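Local atomic coordinates of probable signal peptide protein (Ralstonia solanacearum, PDB entry 2QGU), a protein that probably carries phospholipids as a member of the MlaC family, and here holds a phosphatidylethanolamine molecule in its pocket. Residues N115-R127 with V135-P147. The protein carries 13 engineered substitutions. Numbering follows the deposited sequence. Where two conformers were deposited one is given.
Sequences NVRNQTVAYKPFR and VVVRSTVNNNGEP. Engineered in segment 115-127: Ala-122 (natural residue Ser). With PEF (di-palmitoyl-3-sn-phosphatidylethanolamine), chain B.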
ATOM      1  N   ASN A 115       2.178  -5.873  15.251  1.00  9.22           N
ATOM      2  CA  ASN A 115       2.646  -7.156  15.766  1.00  9.97           C
ATOM      3  C   ASN A 115       4.097  -7.475  15.403  1.00  9.79           C
ATOM      4  O   ASN A 115       4.641  -8.499  15.830  1.00 10.07           O
ATOM      5  CB  ASN A 115       1.704  -8.283  15.327  1.00 10.41           C
ATOM      6  CG  ASN A 115       0.368  -8.240  16.044  1.00 11.88           C
ATOM      7  OD1 ASN A 115       0.220  -7.604  17.092  1.00 14.91           O
ATOM      8  ND2 ASN A 115      -0.618  -8.924  15.479  1.00 13.08           N
ATOM      9  N   VAL A 116       4.729  -6.593  14.627  1.00  9.31           N
ATOM     10  CA  VAL A 116       6.148  -6.749  14.286  1.00  9.67           C
ATOM     11  C   VAL A 116       7.007  -6.788  15.555  1.00  9.94           C
ATOM     12  O   VAL A 116       6.812  -5.983  16.471  1.00 10.78           O
ATOM     13  CB  VAL A 116       6.624  -5.636  13.315  1.00  9.35           C
ATOM     14  CG1 VAL A 116       8.153  -5.521  13.284  1.00  9.88           C
ATOM     15  CG2 VAL A 116       6.068  -5.889  11.909  1.00  9.66           C
ATOM     16  N   ARG A 117       7.934  -7.743  15.609  1.00 10.51           N
ATOM     17  CA  ARG A 117       8.887  -7.836  16.717  1.00 10.72           C
ATOM     18  C   ARG A 117      10.302  -8.076  16.197  1.00 10.91           C
ATOM     19  O   ARG A 117      11.193  -7.251  16.393  1.00 11.46           O
ATOM     20  CB  ARG A 117       8.497  -8.956  17.698  1.00 11.10           C
ATOM     21  CG  ARG A 117       7.155  -8.787  18.411  1.00 12.13           C
ATOM     22  CD  ARG A 117       7.151  -7.622  19.392  1.00 14.83           C
ATOM     23  NE  ARG A 117       5.880  -7.535  20.110  1.00 16.14           N
ATOM     24  CZ  ARG A 117       4.802  -6.890  19.670  1.00 16.48           C
ATOM     25  NH1 ARG A 117       4.814  -6.261  18.497  1.00 14.12           N
ATOM     26  NH2 ARG A 117       3.701  -6.875  20.412  1.00 18.18           N
ATOM     27  N   ASN A 118      10.500  -9.209  15.527  1.00 11.22           N
ATOM     28  CA  ASN A 118      11.836  -9.638  15.127  1.00 11.57           C
ATOM     29  C   ASN A 118      12.020  -9.835  13.621  1.00 11.00           C
ATOM     30  O   ASN A 118      13.066 -10.320  13.175  1.00 11.11           O
ATOM     31  CB  ASN A 118      12.218 -10.930  15.860  1.00 12.15           C
ATOM     32  CG  ASN A 118      12.105 -10.813  17.370  1.00 13.66           C
ATOM     33  OD1 ASN A 118      11.469 -11.643  18.018  1.00 18.60           O
ATOM     34  ND2 ASN A 118      12.711  -9.777  17.934  1.00 15.68           N
ATOM     35  N   GLN A 119      11.009  -9.453  12.839  1.00 10.85           N
ATOM     36  CA  GLN A 119      11.027  -9.694  11.395  1.00 10.89           C
ATOM     37  C   GLN A 119      12.228  -9.075  10.716  1.00 10.99           C
ATOM     38  O   GLN A 119      12.593  -7.935  10.995  1.00 11.20           O
ATOM     39  CB  GLN A 119       9.762  -9.160  10.726  1.00 10.81           C
ATOM     40  CG  GLN A 119       8.544 -10.038  10.908  1.00 11.75           C
ATOM     41  CD  GLN A 119       7.800  -9.757  12.194  1.00 11.37           C
ATOM     42  OE1 GLN A 119       8.267  -8.999  13.052  1.00 10.70           O
ATOM     43  NE2 GLN A 119       6.634 -10.367  12.336  1.00 13.00           N
ATOM     44  N   THR A 120      12.833  -9.855   9.825  1.00 10.87           N
ATOM     45  CA  THR A 120      13.888  -9.389   8.944  1.00 10.77           C
ATOM     46  C   THR A 120      13.456  -9.686   7.511  1.00 10.06           C
ATOM     47  O   THR A 120      12.554 -10.491   7.286  1.00  9.75           O
ATOM     48  CB  THR A 120      15.227 -10.098   9.234  1.00 11.01           C
ATOM     49  OG1 THR A 120      15.056 -11.511   9.104  1.00 12.89           O
ATOM     50  CG2 THR A 120      15.743  -9.758  10.642  1.00 12.45           C
ATOM     51  N   VAL A 121      14.102  -9.041   6.546  0.50  9.95           N
ATOM     52  CA  VAL A 121      13.718  -9.194   5.144  0.50  9.99           C
ATOM     53  C   VAL A 121      14.931  -9.448   4.253  0.50  9.76           C
ATOM     54  O   VAL A 121      15.970  -8.792   4.392  0.50 10.05           O
ATOM     55  CB  VAL A 121      12.878  -7.978   4.647  0.50 10.19           C
ATOM     56  CG1 VAL A 121      13.601  -6.664   4.909  0.50 10.46           C
ATOM     57  CG2 VAL A 121      12.502  -8.117   3.177  0.50 10.36           C
ATOM     58  N   ALA A 122      14.785 -10.421   3.356  1.00  9.60           N
ATOM     59  CA  ALA A 122      15.805 -10.751   2.377  1.00  9.37           C
ATOM     60  C   ALA A 122      15.241 -10.415   1.006  1.00  9.13           C
ATOM     61  O   ALA A 122      14.059 -10.665   0.733  1.00  9.20           O
ATOM     62  CB  ALA A 122      16.152 -12.218   2.459  1.00  9.90           C
ATOM     63  N   TYR A 123      16.080  -9.830   0.160  1.00  8.96           N
ATOM     64  CA  TYR A 123      15.681  -9.477  -1.198  1.00  8.81           C
ATOM     65  C   TYR A 123      16.151 -10.512  -2.203  1.00  8.79           C
ATOM     66  O   TYR A 123      17.278 -11.016  -2.127  1.00  9.58           O
ATOM     67  CB  TYR A 123      16.128  -8.042  -1.555  1.00  8.93           C
ATOM     68  CG  TYR A 123      15.314  -7.067  -0.751  1.00  9.09           C
ATOM     69  CD1 TYR A 123      14.122  -6.546  -1.251  1.00  8.96           C
ATOM     70  CD2 TYR A 123      15.676  -6.749   0.557  1.00  9.24           C
ATOM     71  CE1 TYR A 123      13.332  -5.697  -0.489  1.00  9.82           C
ATOM     72  CE2 TYR A 123      14.885  -5.909   1.333  1.00  9.36           C
ATOM     73  CZ  TYR A 123      13.719  -5.388   0.805  1.00  9.64           C
ATOM     74  OH  TYR A 123      12.941  -4.563   1.589  1.00 11.38           O
ATOM     75  N   LYS A 124      15.255 -10.846  -3.122  1.00  8.36           N
ATOM     76  CA  LYS A 124      15.583 -11.717  -4.236  1.00  8.07           C
ATOM     77  C   LYS A 124      16.325 -10.885  -5.292  1.00  7.88           C
ATOM     78  O   LYS A 124      16.318  -9.648  -5.231  1.00  7.64           O
ATOM     79  CB  LYS A 124      14.305 -12.351  -4.796  1.00  8.43           C
ATOM     80  CG  LYS A 124      13.628 -13.308  -3.808  1.00  8.80           C
ATOM     81  CD  LYS A 124      12.308 -13.812  -4.357  1.00  9.84           C
ATOM     82  CE  LYS A 124      11.665 -14.767  -3.364  1.00 11.98           C
ATOM     83  NZ  LYS A 124      10.364 -15.272  -3.884  1.00 13.22           N
ATOM     84  N   PRO A 125      16.987 -11.549  -6.255  1.00  7.69           N
ATOM     85  CA  PRO A 125      17.707 -10.778  -7.269  1.00  7.54           C
ATOM     86  C   PRO A 125      16.801  -9.775  -7.975  1.00  7.15           C
ATOM     87  O   PRO A 125      15.641 -10.080  -8.275  1.00  7.75           O
ATOM     88  CB  PRO A 125      18.160 -11.851  -8.264  1.00  7.60           C
ATOM     89  CG  PRO A 125      18.263 -13.099  -7.440  1.00  8.18           C
ATOM     90  CD  PRO A 125      17.129 -13.004  -6.472  1.00  7.82           C
ATOM     91  N   PHE A 126      17.337  -8.587  -8.228  1.00  7.33           N
ATOM     92  CA  PHE A 126      16.653  -7.615  -9.062  1.00  7.04           C
ATOM     93  C   PHE A 126      16.902  -7.985 -10.514  1.00  7.15           C
ATOM     94  O   PHE A 126      18.053  -8.075 -10.952  1.00  7.29           O
ATOM     95  CB  PHE A 126      17.136  -6.199  -8.776  1.00  7.08           C
ATOM     96  CG  PHE A 126      16.412  -5.154  -9.563  1.00  7.12           C
ATOM     97  CD1 PHE A 126      15.087  -4.847  -9.274  1.00  7.71           C
ATOM     98  CD2 PHE A 126      17.037  -4.503 -10.621  1.00  7.68           C
ATOM     99  CE1 PHE A 126      14.402  -3.888 -10.005  1.00  7.67           C
ATOM    100  CE2 PHE A 126      16.358  -3.536 -11.359  1.00  8.60           C
ATOM    101  CZ  PHE A 126      15.039  -3.232 -11.049  1.00  7.59           C
ATOM    102  N   ARG A 127      15.817  -8.205 -11.251  1.00  6.64           N
ATOM    103  CA  ARG A 127      15.905  -8.834 -12.569  1.00  6.64           C
ATOM    104  C   ARG A 127      15.673  -7.908 -13.755  1.00  6.75           C
ATOM    105  O   ARG A 127      15.959  -8.286 -14.887  1.00  6.75           O
ATOM    106  CB  ARG A 127      14.959 -10.036 -12.666  1.00  6.76           C
ATOM    107  CG  ARG A 127      15.208 -11.078 -11.608  1.00  7.19           C
ATOM    108  CD  ARG A 127      14.558 -12.401 -11.961  1.00  7.91           C
ATOM    109  NE  ARG A 127      14.733 -13.369 -10.879  1.00  8.60           N
ATOM    110  CZ  ARG A 127      15.817 -14.119 -10.708  1.00  8.74           C
ATOM    111  NH1 ARG A 127      16.833 -14.042 -11.561  1.00 10.04           N
ATOM    112  NH2 ARG A 127      15.877 -14.961  -9.678  1.00 10.83           N
ATOM    113  N   VAL A 135       9.285  -1.470 -12.690  1.00  6.28           N
ATOM    114  CA  VAL A 135       9.956  -2.731 -12.351  1.00  6.48           C
ATOM    115  C   VAL A 135       9.310  -3.399 -11.140  1.00  6.02           C
ATOM    116  O   VAL A 135       8.457  -2.806 -10.472  1.00  6.24           O
ATOM    117  CB  VAL A 135      11.473  -2.499 -12.075  1.00  6.60           C
ATOM    118  CG1 VAL A 135      12.140  -1.798 -13.266  1.00  7.00           C
ATOM    119  CG2 VAL A 135      11.672  -1.689 -10.808  1.00  7.17           C
ATOM    120  N   VAL A 136       9.725  -4.635 -10.863  1.00  5.60           N
ATOM    121  CA  VAL A 136       9.276  -5.353  -9.673  1.00  5.54           C
ATOM    122  C   VAL A 136      10.476  -5.656  -8.783  1.00  5.67           C
ATOM    123  O   VAL A 136      11.526  -6.074  -9.270  1.00  6.48           O
ATOM    124  CB  VAL A 136       8.509  -6.644 -10.066  1.00  5.70           C
ATOM    125  CG1 VAL A 136       8.258  -7.565  -8.862  1.00  6.80           C
ATOM    126  CG2 VAL A 136       7.186  -6.282 -10.739  1.00  5.70           C
ATOM    127  N   VAL A 137      10.312  -5.406  -7.487  1.00  5.60           N
ATOM    128  CA  VAL A 137      11.284  -5.789  -6.462  1.00  5.78           C
ATOM    129  C   VAL A 137      10.652  -6.894  -5.625  1.00  5.93           C
ATOM    130  O   VAL A 137       9.533  -6.736  -5.125  1.00  6.27           O
ATOM    131  CB  VAL A 137      11.656  -4.581  -5.566  1.00  5.87           C
ATOM    132  CG1 VAL A 137      12.511  -5.010  -4.372  1.00  7.05           C
ATOM    133  CG2 VAL A 137      12.362  -3.500  -6.388  1.00  6.31           C
ATOM    134  N   ARG A 138      11.354  -8.018  -5.499  1.00  5.93           N
ATOM    135  CA  ARG A 138      10.810  -9.179  -4.803  1.00  6.37           C
ATOM    136  C   ARG A 138      11.559  -9.438  -3.503  1.00  6.30           C
ATOM    137  O   ARG A 138      12.781  -9.298  -3.435  1.00  6.25           O
ATOM    138  CB  ARG A 138      10.850 -10.417  -5.700  1.00  6.43           C
ATOM    139  CG  ARG A 138      10.143 -10.238  -7.052  1.00  7.08           C
ATOM    140  CD  ARG A 138       9.953 -11.574  -7.760  1.00  7.23           C
ATOM    141  NE  ARG A 138       9.019 -12.419  -7.016  1.00  7.53           N
ATOM    142  CZ  ARG A 138       9.046 -13.746  -6.989  1.00  8.54           C
ATOM    143  NH1 ARG A 138       9.980 -14.426  -7.645  1.00  8.86           N
ATOM    144  NH2 ARG A 138       8.149 -14.398  -6.267  1.00  8.82           N
ATOM    145  N   SER A 139      10.821  -9.823  -2.465  1.00  6.13           N
ATOM    146  CA  SER A 139      11.417 -10.011  -1.148  1.00  6.35           C
ATOM    147  C   SER A 139      10.694 -11.086  -0.344  1.00  6.39           C
ATOM    148  O   SER A 139       9.572 -11.486  -0.676  1.00  6.37           O
ATOM    149  CB  SER A 139      11.424  -8.692  -0.362  1.00  6.65           C
ATOM    150  OG  SER A 139      10.166  -8.435   0.252  1.00  6.50           O
ATOM    151  N   THR A 140      11.363 -11.541   0.715  1.00  6.84           N
ATOM    152  CA  THR A 140      10.803 -12.511   1.648  1.00  7.49           C
ATOM    153  C   THR A 140      11.038 -12.010   3.066  1.00  7.60           C
ATOM    154  O   THR A 140      12.186 -11.787   3.475  1.00  7.34           O
ATOM    155  CB  THR A 140      11.476 -13.901   1.506  1.00  7.85           C
ATOM    156  OG1 THR A 140      11.484 -14.324   0.134  1.00  9.75           O
ATOM    157  CG2 THR A 140      10.746 -14.930   2.351  1.00  8.62           C
ATOM    158  N   VAL A 141       9.954 -11.830   3.806  1.00  7.59           N
ATOM    159  CA  VAL A 141      10.020 -11.465   5.217  1.00  8.34           C
ATOM    160  C   VAL A 141      10.096 -12.757   6.028  1.00  8.13           C
ATOM    161  O   VAL A 141       9.323 -13.690   5.780  1.00  8.80           O
ATOM    162  CB  VAL A 141       8.770 -10.658   5.647  1.00  8.56           C
ATOM    163  CG1 VAL A 141       8.822 -10.310   7.132  1.00  9.50           C
ATOM    164  CG2 VAL A 141       8.644  -9.390   4.814  1.00  9.98           C
ATOM    165  N   ASN A 142      11.030 -12.821   6.977  1.00  8.26           N
ATOM    166  CA  ASN A 142      11.016 -13.909   7.948  1.00  8.70           C
ATOM    167  C   ASN A 142      10.038 -13.566   9.066  1.00  8.52           C
ATOM    168  O   ASN A 142      10.322 -12.719   9.913  1.00  9.16           O
ATOM    169  CB  ASN A 142      12.406 -14.175   8.531  1.00  8.79           C
ATOM    170  CG  ASN A 142      12.375 -15.240   9.609  1.00 11.05           C
ATOM    171  OD1 ASN A 142      11.507 -16.116   9.598  1.00 11.99           O
ATOM    172  ND2 ASN A 142      13.307 -15.164  10.554  1.00 14.99           N
ATOM    173  N   ASN A 143       8.875 -14.215   9.040  1.00  8.81           N
ATOM    174  CA  ASN A 143       7.833 -13.992  10.031  1.00  8.88           C
ATOM    175  C   ASN A 143       7.816 -15.118  11.049  1.00  9.51           C
ATOM    176  O   ASN A 143       7.056 -16.075  10.911  1.00  8.70           O
ATOM    177  CB  ASN A 143       6.463 -13.881   9.344  1.00  8.64           C
ATOM    178  CG  ASN A 143       5.334 -13.629  10.330  1.00  8.83           C
ATOM    179  OD1 ASN A 143       5.482 -12.856  11.274  1.00 10.99           O
ATOM    180  ND2 ASN A 143       4.196 -14.291  10.117  1.00  8.26           N
ATOM    181  N   ASN A 144       8.662 -14.995  12.073  1.00 10.08           N
ATOM    182  CA  ASN A 144       8.778 -16.018  13.124  1.00 10.89           C
ATOM    183  C   ASN A 144       8.998 -17.411  12.513  1.00 10.53           C
ATOM    184  O   ASN A 144       8.409 -18.401  12.962  1.00 11.08           O
ATOM    185  CB  ASN A 144       7.542 -16.021  14.048  1.00 11.64           C
ATOM    186  CG  ASN A 144       7.187 -14.636  14.582  1.00 14.46           C
ATOM    187  OD1 ASN A 144       6.088 -14.126  14.341  1.00 18.41           O
ATOM    188  ND2 ASN A 144       8.112 -14.027  15.314  1.00 16.68           N
ATOM    189  N   GLY A 145       9.827 -17.467  11.472  1.00 10.08           N
ATOM    190  CA  GLY A 145      10.155 -18.731  10.813  1.00  9.45           C
ATOM    191  C   GLY A 145       9.359 -19.053   9.561  1.00  9.28           C
ATOM    192  O   GLY A 145       9.702 -19.992   8.829  1.00  9.76           O
ATOM    193  N   GLU A 146       8.291 -18.292   9.324  1.00  8.51           N
ATOM    194  CA  GLU A 146       7.433 -18.473   8.153  1.00  7.74           C
ATOM    195  C   GLU A 146       7.842 -17.485   7.061  1.00  7.68           C
ATOM    196  O   GLU A 146       7.765 -16.276   7.274  1.00  8.32           O
ATOM    197  CB  GLU A 146       5.968 -18.243   8.539  1.00  7.56           C
ATOM    198  CG  GLU A 146       4.964 -18.258   7.378  1.00  6.86           C
ATOM    199  CD  GLU A 146       3.603 -17.679   7.754  1.00  7.68           C
ATOM    200  OE1 GLU A 146       3.544 -16.791   8.638  1.00  9.64           O
ATOM    201  OE2 GLU A 146       2.592 -18.099   7.147  1.00  7.80           O
ATOM    202  N   PRO A 147       8.278 -17.986   5.888  1.00  7.71           N
ATOM    203  CA  PRO A 147       8.540 -17.070   4.767  1.00  7.39           C
ATOM    204  C   PRO A 147       7.270 -16.365   4.285  1.00  7.19           C
ATOM    205  O   PRO A 147       6.263 -17.013   3.968  1.00  7.46           O
ATOM    206  CB  PRO A 147       9.092 -17.986   3.659  1.00  7.44           C
ATOM    207  CG  PRO A 147       9.460 -19.270   4.334  1.00  8.94           C
ATOM    208  CD  PRO A 147       8.592 -19.389   5.555  1.00  7.61           C
TER
HETATM  209  C2  PEF B 301       1.472 -11.062   8.806  1.00 18.17           C
HETATM  210  C1  PEF B 301       0.983 -12.386   9.391  1.00 18.18           C
HETATM  211  N   PEF B 301      -2.889 -14.589  13.317  1.00 20.49           N
HETATM  212  C3  PEF B 301       2.885 -10.794   9.282  1.00 18.49           C
HETATM  213  C4  PEF B 301      -2.026 -13.542  11.279  1.00 19.99           C
HETATM  214  C5  PEF B 301      -3.084 -14.473  11.866  1.00 20.43           C
HETATM  215  C10 PEF B 301       0.404 -10.419   6.831  1.00 20.35           C
HETATM  216  C11 PEF B 301       0.424 -10.149   5.332  1.00 20.38           C
HETATM  217  C12 PEF B 301       1.544  -9.165   4.994  1.00 20.44           C
HETATM  218  C13 PEF B 301       1.165  -7.780   5.507  1.00 20.22           C
HETATM  219  C14 PEF B 301       2.091  -6.710   4.961  1.00 21.36           C
HETATM  220  C15 PEF B 301       1.628  -5.337   5.442  1.00 21.84           C
HETATM  221  C16 PEF B 301       2.329  -4.228   4.662  1.00 23.32           C
HETATM  222  C17 PEF B 301       1.670  -2.877   4.917  1.00 24.61           C
HETATM  223  C18 PEF B 301       0.523  -2.636   3.934  1.00 26.04           C
HETATM  224  C19 PEF B 301       0.539  -1.196   3.427  1.00 26.87           C
HETATM  225  C20 PEF B 301      -0.227  -0.276   4.382  1.00 26.84           C
HETATM  226  C21 PEF B 301      -0.150   1.176   3.915  1.00 26.92           C
HETATM  227  C22 PEF B 301      -1.104   1.422   2.746  1.00 26.53           C
HETATM  228  C23 PEF B 301      -1.216   2.913   2.433  1.00 25.93           C
HETATM  229  C24 PEF B 301      -0.269   3.315   1.305  1.00 25.71           C
HETATM  230  C25 PEF B 301       0.037   4.810   1.355  1.00 25.17           C
HETATM  231  C30 PEF B 301       4.699  -9.384   8.933  1.00 20.83           C
HETATM  232  C31 PEF B 301       5.442  -8.265   8.525  1.00 22.26           C
HETATM  233  C32 PEF B 301       4.724  -7.155   8.100  1.00 22.26           C
HETATM  234  C33 PEF B 301       5.650  -5.929   7.964  1.00 21.41           C
HETATM  235  C34 PEF B 301       6.014  -5.616   6.503  1.00 20.11           C
HETATM  236  C35 PEF B 301       6.269  -4.114   6.271  1.00 19.71           C
HETATM  237  C36 PEF B 301       6.219  -3.793   4.910  1.00 18.79           C
HETATM  238  C37 PEF B 301       6.265  -2.417   4.667  1.00 18.89           C
HETATM  239  C38 PEF B 301       6.213  -2.156   3.293  1.00 19.58           C
HETATM  240  C39 PEF B 301       6.104  -0.660   2.970  1.00 19.81           C
HETATM  241  C40 PEF B 301       5.772  -0.412   1.485  1.00 21.40           C
HETATM  242  C41 PEF B 301       4.253  -0.414   1.231  1.00 21.11           C
HETATM  243  C42 PEF B 301       3.889   0.329  -0.059  1.00 22.13           C
HETATM  244  C43 PEF B 301       2.485  -0.053  -0.549  1.00 21.56           C
HETATM  245  C44 PEF B 301       2.072   0.773  -1.773  1.00 22.71           C
HETATM  246  C45 PEF B 301       0.674   0.388  -2.263  1.00 22.27           C
HETATM  247  O4  PEF B 301      -0.531  -9.995   7.517  1.00 20.88           O
HETATM  248  O5  PEF B 301       5.346 -10.359   9.303  1.00 21.82           O
HETATM  249  O2  PEF B 301       1.442 -11.124   7.369  1.00 17.49           O
HETATM  250  O3  PEF B 301       3.327  -9.455   8.939  1.00 19.31           O
HETATM  251  O1P PEF B 301       1.714 -14.379  11.642  1.00 15.49           O
HETATM  252  O2P PEF B 301       0.213 -12.912  13.104  1.00 16.33           O
HETATM  253  O3P PEF B 301       0.704 -12.211  10.782  1.00 17.24           O
HETATM  254  O4P PEF B 301      -0.759 -14.221  11.231  1.00 17.44           O
HETATM  255  P   PEF B 301       0.556 -13.461  11.779  1.00 17.31           P
HETATM  256  O   HOH W   1      13.853 -12.348  11.416  1.00 20.21           O
HETATM  257  O   HOH W   2      10.121  -6.094   1.789  1.00  9.29           O
HETATM  258  O   HOH W   3       8.835 -12.886  -3.166  1.00 10.13           O
HETATM  259  O   HOH W   4       9.173 -15.072  -0.957  1.00 13.58           O
HETATM  260  O   HOH W   5      13.884  -8.058  -6.873  1.00  8.03           O
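The amides of Gln-119 and Asn-143 lie side by side and nearly coplanar, their planes 11° apart, with Gln-119 NE2 donating to Asn-143 OD1 over 2.9 Å. An amide suits each place because it donates and accepts at once: Asn-143 ND2 grips phosphate oxygen O1P of the bound phosphatidylethanolamine at 2.9 Å and also reaches Glu-146 OE1, while Gln-119 OE1 takes the backbone N-H of Arg-117 in its carbonyl plane, fixing the amide's rotation. Gln-119 NE2 adds a weak bond to lipid O5. The Phe-126 ring meets Val-135 edge-on, Phe-126 CE1 lying 3.6 Å from Val-135 CG2, and crosses it at about a right angle. Tyr-123 lays its ring obliquely against Ser-139 CB and Val-137 CG1, between strand 134-143 and helix 31-47; Ser-139 is small enough to admit it, and one water donates to both Tyr-123 OH and Ser-139 OG, the latter also bonded to Leu-150 O. Strands 120-123 and 134-143 form an antiparallel hairpin at one border of the five-stranded sheet of this MlaC-family protein, where Ala-122, an engineered residue, and Thr-140 exchange two backbone bonds. Next to them Lys-124 passes Thr-140 OG1, its chain straight beyond CG (chi2 175°), which carries NZ over one face of the Arg-138 guanidinium, 3.4 Å from Arg-138 NH2; two waters accept from NZ, and Asp-151 pairs with Arg-138 NE, which probably eases the like charges.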